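Long-range contacts in SAP-like pentraxin (Limulus polyphemus, PDB 3FLP), which probably acts as a calcium-dependent invertebrate lectin of the pentraxin family, binding two calcium ions per subunit and assembling into doubly stacked rings of seven: residues Tyr49-Ala54 and Val140-Glu145; Asn60-Ser65 and Leu78-Ser83. One frame throughout, in Å; residues are numbered along the deposited sequence.

Contact 1: residues Tyr49-Ala54 and Val140-Glu145. With CA (calcium ion), chain O; CA (calcium ion), chain P.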
loop_
_atom_site.group_PDB
_atom_site.type_symbol
_atom_site.label_atom_id
_atom_site.label_comp_id
_atom_site.label_asym_id
_atom_site.label_seq_id
_atom_site.Cartn_x
_atom_site.Cartn_y
_atom_site.Cartn_z
ATOM N N TYR A 49 27.916 -20.570 39.814
ATOM C CA TYR A 49 26.966 -21.417 39.093
ATOM C C TYR A 49 25.743 -20.602 38.714
ATOM O O TYR A 49 25.116 -19.968 39.565
ATOM C CB TYR A 49 26.572 -22.627 39.945
ATOM C CG TYR A 49 27.735 -23.558 40.144
ATOM C CD1 TYR A 49 28.744 -23.256 41.055
ATOM C CD2 TYR A 49 27.885 -24.691 39.341
ATOM C CE1 TYR A 49 29.881 -24.052 41.161
ATOM C CE2 TYR A 49 29.018 -25.494 39.433
ATOM C CZ TYR A 49 30.012 -25.167 40.345
ATOM O OH TYR A 49 31.137 -25.947 40.427
ATOM N N ILE A 50 25.410 -20.626 37.428
ATOM C CA ILE A 50 24.289 -19.856 36.905
ATOM C C ILE A 50 22.969 -20.613 36.873
ATOM O O ILE A 50 21.990 -20.199 37.494
ATOM C CB ILE A 50 24.620 -19.354 35.478
ATOM C CG1 ILE A 50 25.896 -18.510 35.528
ATOM C CG2 ILE A 50 23.464 -18.534 34.917
ATOM C CD1 ILE A 50 26.431 -18.122 34.172
ATOM N N PHE A 51 22.949 -21.717 36.136
ATOM C CA PHE A 51 21.759 -22.552 35.984
ATOM C C PHE A 51 21.958 -23.868 36.741
ATOM O O PHE A 51 22.854 -24.645 36.430
ATOM C CB PHE A 51 21.527 -22.793 34.483
ATOM C CG PHE A 51 20.284 -23.573 34.152
ATOM C CD1 PHE A 51 20.268 -24.965 34.240
ATOM C CD2 PHE A 51 19.143 -22.920 33.695
ATOM C CE1 PHE A 51 19.137 -25.690 33.872
ATOM C CE2 PHE A 51 18.003 -23.639 33.322
ATOM C CZ PHE A 51 18.001 -25.023 33.410
ATOM N N SER A 52 21.112 -24.105 37.735
ATOM C CA SER A 52 21.186 -25.309 38.563
ATOM C C SER A 52 19.877 -26.096 38.531
ATOM O O SER A 52 18.818 -25.562 38.859
ATOM C CB SER A 52 21.520 -24.910 40.010
ATOM O OG SER A 52 21.312 -25.975 40.923
ATOM N N CYS A 53 19.959 -27.365 38.135
ATOM C CA CYS A 53 18.788 -28.232 38.068
ATOM C C CYS A 53 18.962 -29.427 39.003
ATOM O O CYS A 53 19.959 -30.141 38.932
ATOM C CB CYS A 53 18.571 -28.731 36.642
ATOM S SG CYS A 53 17.122 -29.799 36.485
ATOM N N ALA A 54 17.980 -29.650 39.871
ATOM C CA ALA A 54 18.062 -30.743 40.824
ATOM C C ALA A 54 16.780 -31.555 40.972
ATOM O O ALA A 54 15.680 -31.010 40.900
ATOM C CB ALA A 54 18.465 -30.192 42.183
ATOM N N VAL A 140 14.571 -25.931 38.830
ATOM C CA VAL A 140 15.607 -25.011 38.362
ATOM C C VAL A 140 15.789 -23.780 39.249
ATOM O O VAL A 140 14.827 -23.069 39.562
ATOM C CB VAL A 140 15.316 -24.501 36.923
ATOM C CG1 VAL A 140 16.360 -23.461 36.514
ATOM C CG2 VAL A 140 15.325 -25.660 35.939
ATOM N N VAL A 141 17.034 -23.540 39.652
ATOM C CA VAL A 141 17.379 -22.373 40.458
ATOM C C VAL A 141 18.437 -21.593 39.687
ATOM O O VAL A 141 19.336 -22.189 39.087
ATOM C CB VAL A 141 17.972 -22.761 41.836
ATOM C CG1 VAL A 141 18.725 -21.582 42.421
ATOM C CG2 VAL A 141 16.859 -23.169 42.794
ATOM N N ILE A 142 18.326 -20.268 39.695
ATOM C CA ILE A 142 19.286 -19.417 39.002
ATOM C C ILE A 142 20.088 -18.588 40.005
ATOM O O ILE A 142 19.521 -17.986 40.916
ATOM C CB ILE A 142 18.581 -18.435 38.032
ATOM C CG1 ILE A 142 17.705 -19.202 37.035
ATOM C CG2 ILE A 142 19.617 -17.605 37.283
ATOM C CD1 ILE A 142 18.463 -20.116 36.107
ATOM N N GLY A 143 21.408 -18.570 39.839
ATOM C CA GLY A 143 22.246 -17.771 40.717
ATOM C C GLY A 143 22.850 -18.470 41.919
ATOM O O GLY A 143 23.745 -17.920 42.570
ATOM N N GLN A 144 22.358 -19.666 42.231
ATOM C CA GLN A 144 22.876 -20.436 43.356
ATOM C C GLN A 144 22.972 -21.905 42.937
ATOM O O GLN A 144 22.319 -22.327 41.985
ATOM C CB GLN A 144 21.950 -20.322 44.583
ATOM C CG GLN A 144 21.711 -18.915 45.144
ATOM C CD GLN A 144 22.968 -18.260 45.723
ATOM O OE1 GLN A 144 23.907 -18.936 46.143
ATOM N NE2 GLN A 144 22.976 -16.940 45.764
ATOM N N GLU A 145 23.788 -22.674 43.653
ATOM C CA GLU A 145 23.978 -24.095 43.379
ATOM C C GLU A 145 23.170 -24.870 44.427
ATOM O O GLU A 145 23.389 -24.698 45.624
ATOM C CB GLU A 145 25.473 -24.422 43.500
ATOM C CG GLU A 145 25.976 -25.629 42.700
ATOM C CD GLU A 145 25.593 -26.963 43.313
ATOM O OE1 GLU A 145 25.895 -27.187 44.506
ATOM O OE2 GLU A 145 24.995 -27.794 42.593
HETATM CA CA CA O . 24.867 -29.470 44.595
HETATM CA CA CA P . 26.755 -26.895 46.864
HETATM O O HOH W 1 22.769 -28.161 41.176
HETATM O O HOH W 2 25.215 -25.174 47.373
HETATM O O HOH W 3 27.167 -29.881 44.821
HETATM O O HOH W 4 28.624 -28.093 46.052
#

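Contact 2: residues Asn60-Ser65 and Leu78-Ser83. With CA (calcium ion), chain O.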
loop_
_atom_site.group_PDB
_atom_site.type_symbol
_atom_site.label_atom_id
_atom_site.label_comp_id
_atom_site.label_asym_id
_atom_site.label_seq_id
_atom_site.Cartn_x
_atom_site.Cartn_y
_atom_site.Cartn_z
ATOM N N ASN A 60 22.571 -32.521 41.560
ATOM C CA ASN A 60 23.437 -32.045 40.487
ATOM C C ASN A 60 23.107 -32.652 39.117
ATOM O O ASN A 60 23.982 -33.187 38.439
ATOM C CB ASN A 60 24.900 -32.333 40.858
ATOM C CG ASN A 60 25.380 -31.507 42.055
ATOM O OD1 ASN A 60 24.572 -30.978 42.827
ATOM N ND2 ASN A 60 26.700 -31.403 42.217
ATOM N N GLN A 61 21.847 -32.561 38.713
ATOM C CA GLN A 61 21.420 -33.104 37.425
ATOM C C GLN A 61 22.044 -32.360 36.246
ATOM O O GLN A 61 22.539 -32.971 35.299
ATOM C CB GLN A 61 19.889 -33.057 37.317
ATOM C CG GLN A 61 19.180 -34.187 38.049
ATOM C CD GLN A 61 19.226 -35.502 37.278
ATOM O OE1 GLN A 61 19.977 -35.650 36.309
ATOM N NE2 GLN A 61 18.420 -36.465 37.707
ATOM N N PHE A 62 22.031 -31.037 36.314
ATOM C CA PHE A 62 22.579 -30.218 35.240
ATOM C C PHE A 62 22.958 -28.866 35.831
ATOM O O PHE A 62 22.113 -28.179 36.399
ATOM C CB PHE A 62 21.517 -30.068 34.154
ATOM C CG PHE A 62 22.011 -29.421 32.906
ATOM C CD1 PHE A 62 22.128 -28.042 32.822
ATOM C CD2 PHE A 62 22.344 -30.194 31.801
ATOM C CE1 PHE A 62 22.566 -27.439 31.653
ATOM C CE2 PHE A 62 22.782 -29.598 30.631
ATOM C CZ PHE A 62 22.892 -28.219 30.561
ATOM N N ILE A 63 24.229 -28.492 35.727
ATOM C CA ILE A 63 24.660 -27.219 36.284
ATOM C C ILE A 63 25.658 -26.507 35.390
ATOM O O ILE A 63 26.675 -27.081 34.989
ATOM C CB ILE A 63 25.317 -27.383 37.677
ATOM C CG1 ILE A 63 25.007 -28.766 38.258
ATOM C CG2 ILE A 63 24.795 -26.310 38.614
ATOM C CD1 ILE A 63 25.710 -29.038 39.569
ATOM N N THR A 64 25.362 -25.250 35.079
ATOM C CA THR A 64 26.246 -24.443 34.247
ATOM C C THR A 64 27.030 -23.517 35.165
ATOM O O THR A 64 26.560 -23.149 36.237
ATOM C CB THR A 64 25.462 -23.570 33.240
ATOM O OG1 THR A 64 24.601 -22.677 33.958
ATOM C CG2 THR A 64 24.639 -24.444 32.291
ATOM N N SER A 65 28.225 -23.139 34.735
ATOM C CA SER A 65 29.068 -22.268 35.530
ATOM C C SER A 65 30.061 -21.551 34.637
ATOM O O SER A 65 30.177 -21.842 33.441
ATOM C CB SER A 65 29.842 -23.093 36.556
ATOM O OG SER A 65 30.625 -24.078 35.901
ATOM N N LEU A 78 30.267 -27.127 32.588
ATOM C CA LEU A 78 29.037 -27.884 32.616
ATOM C C LEU A 78 29.229 -29.134 33.467
ATOM O O LEU A 78 30.288 -29.765 33.440
ATOM C CB LEU A 78 28.636 -28.305 31.199
ATOM C CG LEU A 78 27.379 -29.187 31.106
ATOM C CD1 LEU A 78 26.164 -28.408 31.623
ATOM C CD2 LEU A 78 27.158 -29.633 29.662
ATOM N N GLN A 79 28.203 -29.481 34.232
ATOM C CA GLN A 79 28.237 -30.672 35.047
ATOM C C GLN A 79 26.897 -31.364 34.827
ATOM O O GLN A 79 25.849 -30.725 34.898
ATOM C CB GLN A 79 28.444 -30.317 36.531
ATOM C CG GLN A 79 28.177 -31.488 37.471
ATOM C CD GLN A 79 28.585 -31.227 38.918
ATOM O OE1 GLN A 79 28.130 -31.924 39.826
ATOM N NE2 GLN A 79 29.449 -30.242 39.136
ATOM N N VAL A 80 26.941 -32.657 34.517
ATOM C CA VAL A 80 25.724 -33.435 34.292
ATOM C C VAL A 80 25.747 -34.697 35.145
ATOM O O VAL A 80 26.745 -35.415 35.195
ATOM C CB VAL A 80 25.562 -33.850 32.805
ATOM C CG1 VAL A 80 24.290 -34.685 32.635
ATOM C CG2 VAL A 80 25.512 -32.618 31.919
ATOM N N ASN A 81 24.633 -34.956 35.815
ATOM C CA ASN A 81 24.488 -36.121 36.678
ATOM C C ASN A 81 25.672 -36.304 37.630
ATOM O O ASN A 81 26.279 -37.370 37.695
ATOM C CB ASN A 81 24.289 -37.387 35.838
ATOM C CG ASN A 81 23.668 -38.525 36.640
ATOM O OD1 ASN A 81 22.671 -38.328 37.333
ATOM N ND2 ASN A 81 24.247 -39.725 36.539
ATOM N N ALA A 82 25.987 -35.240 38.363
ATOM C CA ALA A 82 27.076 -35.234 39.338
ATOM C C ALA A 82 28.453 -35.599 38.791
ATOM O O ALA A 82 29.306 -36.090 39.525
ATOM C CB ALA A 82 26.726 -36.140 40.531
ATOM N N SER A 83 28.671 -35.370 37.504
ATOM C CA SER A 83 29.973 -35.634 36.914
ATOM C C SER A 83 30.878 -34.515 37.419
ATOM O O SER A 83 30.429 -33.624 38.141
ATOM C CB SER A 83 29.894 -35.538 35.394
ATOM O OG SER A 83 29.642 -34.197 34.995
HETATM CA CA CA O . 24.867 -29.470 44.595
HETATM O O HOH W 3 27.167 -29.881 44.821
#

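Contact 1: residues Tyr49-Ala54 and Val140-Glu145
Tyr49 and Glu145 run alongside one another, with the methylene CG of Glu145 over one face of the phenol ring in a CH-pi contact, 3.7 Å from Tyr49 CG. The contact falls toward the rim at the CB end of the ring, and the planes of ring and carboxylate are turned 67° apart. A bend at chi2 (-76°) turns Glu145 CD toward the pair of calcium ions, and both carboxylate oxygens bind metal. OE1 is shared between them, at 2.5 Å from each ion, while OE2 binds one of the two at 2.6 Å, making the group bidentate there and bridging overall. Asp59, Asn60, Gln146, Asp147, Glu154 and Glu157 supply the other protein ligands of the pair.

Ser52, on the sheet face it shares with Val141, comes close to the same carboxylate. Its OG, anti to the backbone N (chi1 167°), donates to a water that in turn donates to Glu145 OE2, and it also hydrogen-bonds to NE2 of the calcium ligand Gln146.

The backbones beneath are neighbouring antiparallel strands of the calcium-bearing sheet in the pentraxin beta-sandwich, a lectin-like jelly roll. Ser52 and Val141 form a hydrogen-bonded pair through both N-H groups, and Gly143 N closes on Ile50 O at 2.9 Å where the second strand gives way to the calcium loop.

On the opposite face of the sheet, the Phe51 ring crosses Val140 obliquely. Val140 CG1 sits over one ring face, offset toward the rim and 3.6 Å from Phe51 CE2; Ile142 CD1 approaches CD2 of the same ring at 3.8 Å. Leu163, Leu166 and Val168 of strand 161-169, in the other sheet, pack against Phe51 and Ile142 from across the sandwich.

Contact 2: residues Asn60-Ser65 and Leu78-Ser83
Gln79 reaches Asn60 and Ile63 with an extended side chain. Its CB lies 4.1 Å from Ile63 CG1, and CG, anti to the backbone N (chi1 167°), runs on alongside Ile63. CD then comes within 3.7 Å of Ile63 CD1, which flanks the amide. At the tip the atoms part: OE1 accepts a 2.8 Å hydrogen bond from Asn60 ND2, and NE2 donates to Asn85 OD1. The bond from Asn60 is bent; its donor stands above the carbonyl plane of Gln79, and the two amide planes are turned 62° apart.

Between these side chains the backbone is a regular antiparallel hairpin, with Ile63 and Gln79 exchanging both N-H groups. On its other side strand 60-68 carries a classic beta bulge, Gln61 and Phe62 together facing Cys53 of strand 48-55. Toward Asn60, a type I' turn from Val80 to Ser83 brings Asn81 N to Gln61 O and Ala82 N to Asn60 O. On the reverse face, Phe62, Leu78 and Val80 make an apolar patch. Leu78 CD1 rests over one face of the Phe62 ring, offset toward the rim and 3.4 Å from CZ, and Trp106 packs on Leu78 from the other sheet.

Asn60 divides its amide between two tasks. OD1 binds a calcium ion at 2.3 Å, while ND2 donates both to Gln79 OE1 and to a water on that ion. Gln79 is a second-shell residue, and its bond to ND2 is consistent with holding the amide so that OD1 faces the metal. The calcium in turn would be expected to polarise this amide and strengthen its N-H donors.

In the fold
Strands 48-55 and 60-68 follow each other in the chain and lie next to each other in one sheet; contact 2 is nested within the loop closed by contact 1, and their centres are 10 Å apart. The shared seam is stitched by Cys53 N to Phe62 O and by Phe51 N to Thr64 OG1, each 2.9 Å and probably a hydrogen bond. At the calcium site the two contacts converge: Glu145 OE2 from contact 1 and Asn60 OD1 from contact 2 stand 3.2 Å apart as ligands of the same ion, which also binds a water common to both. The second ion, bound by Glu145 OE1 but not OE2, lies about 6 Å from the nearest Asn60 side-chain atom.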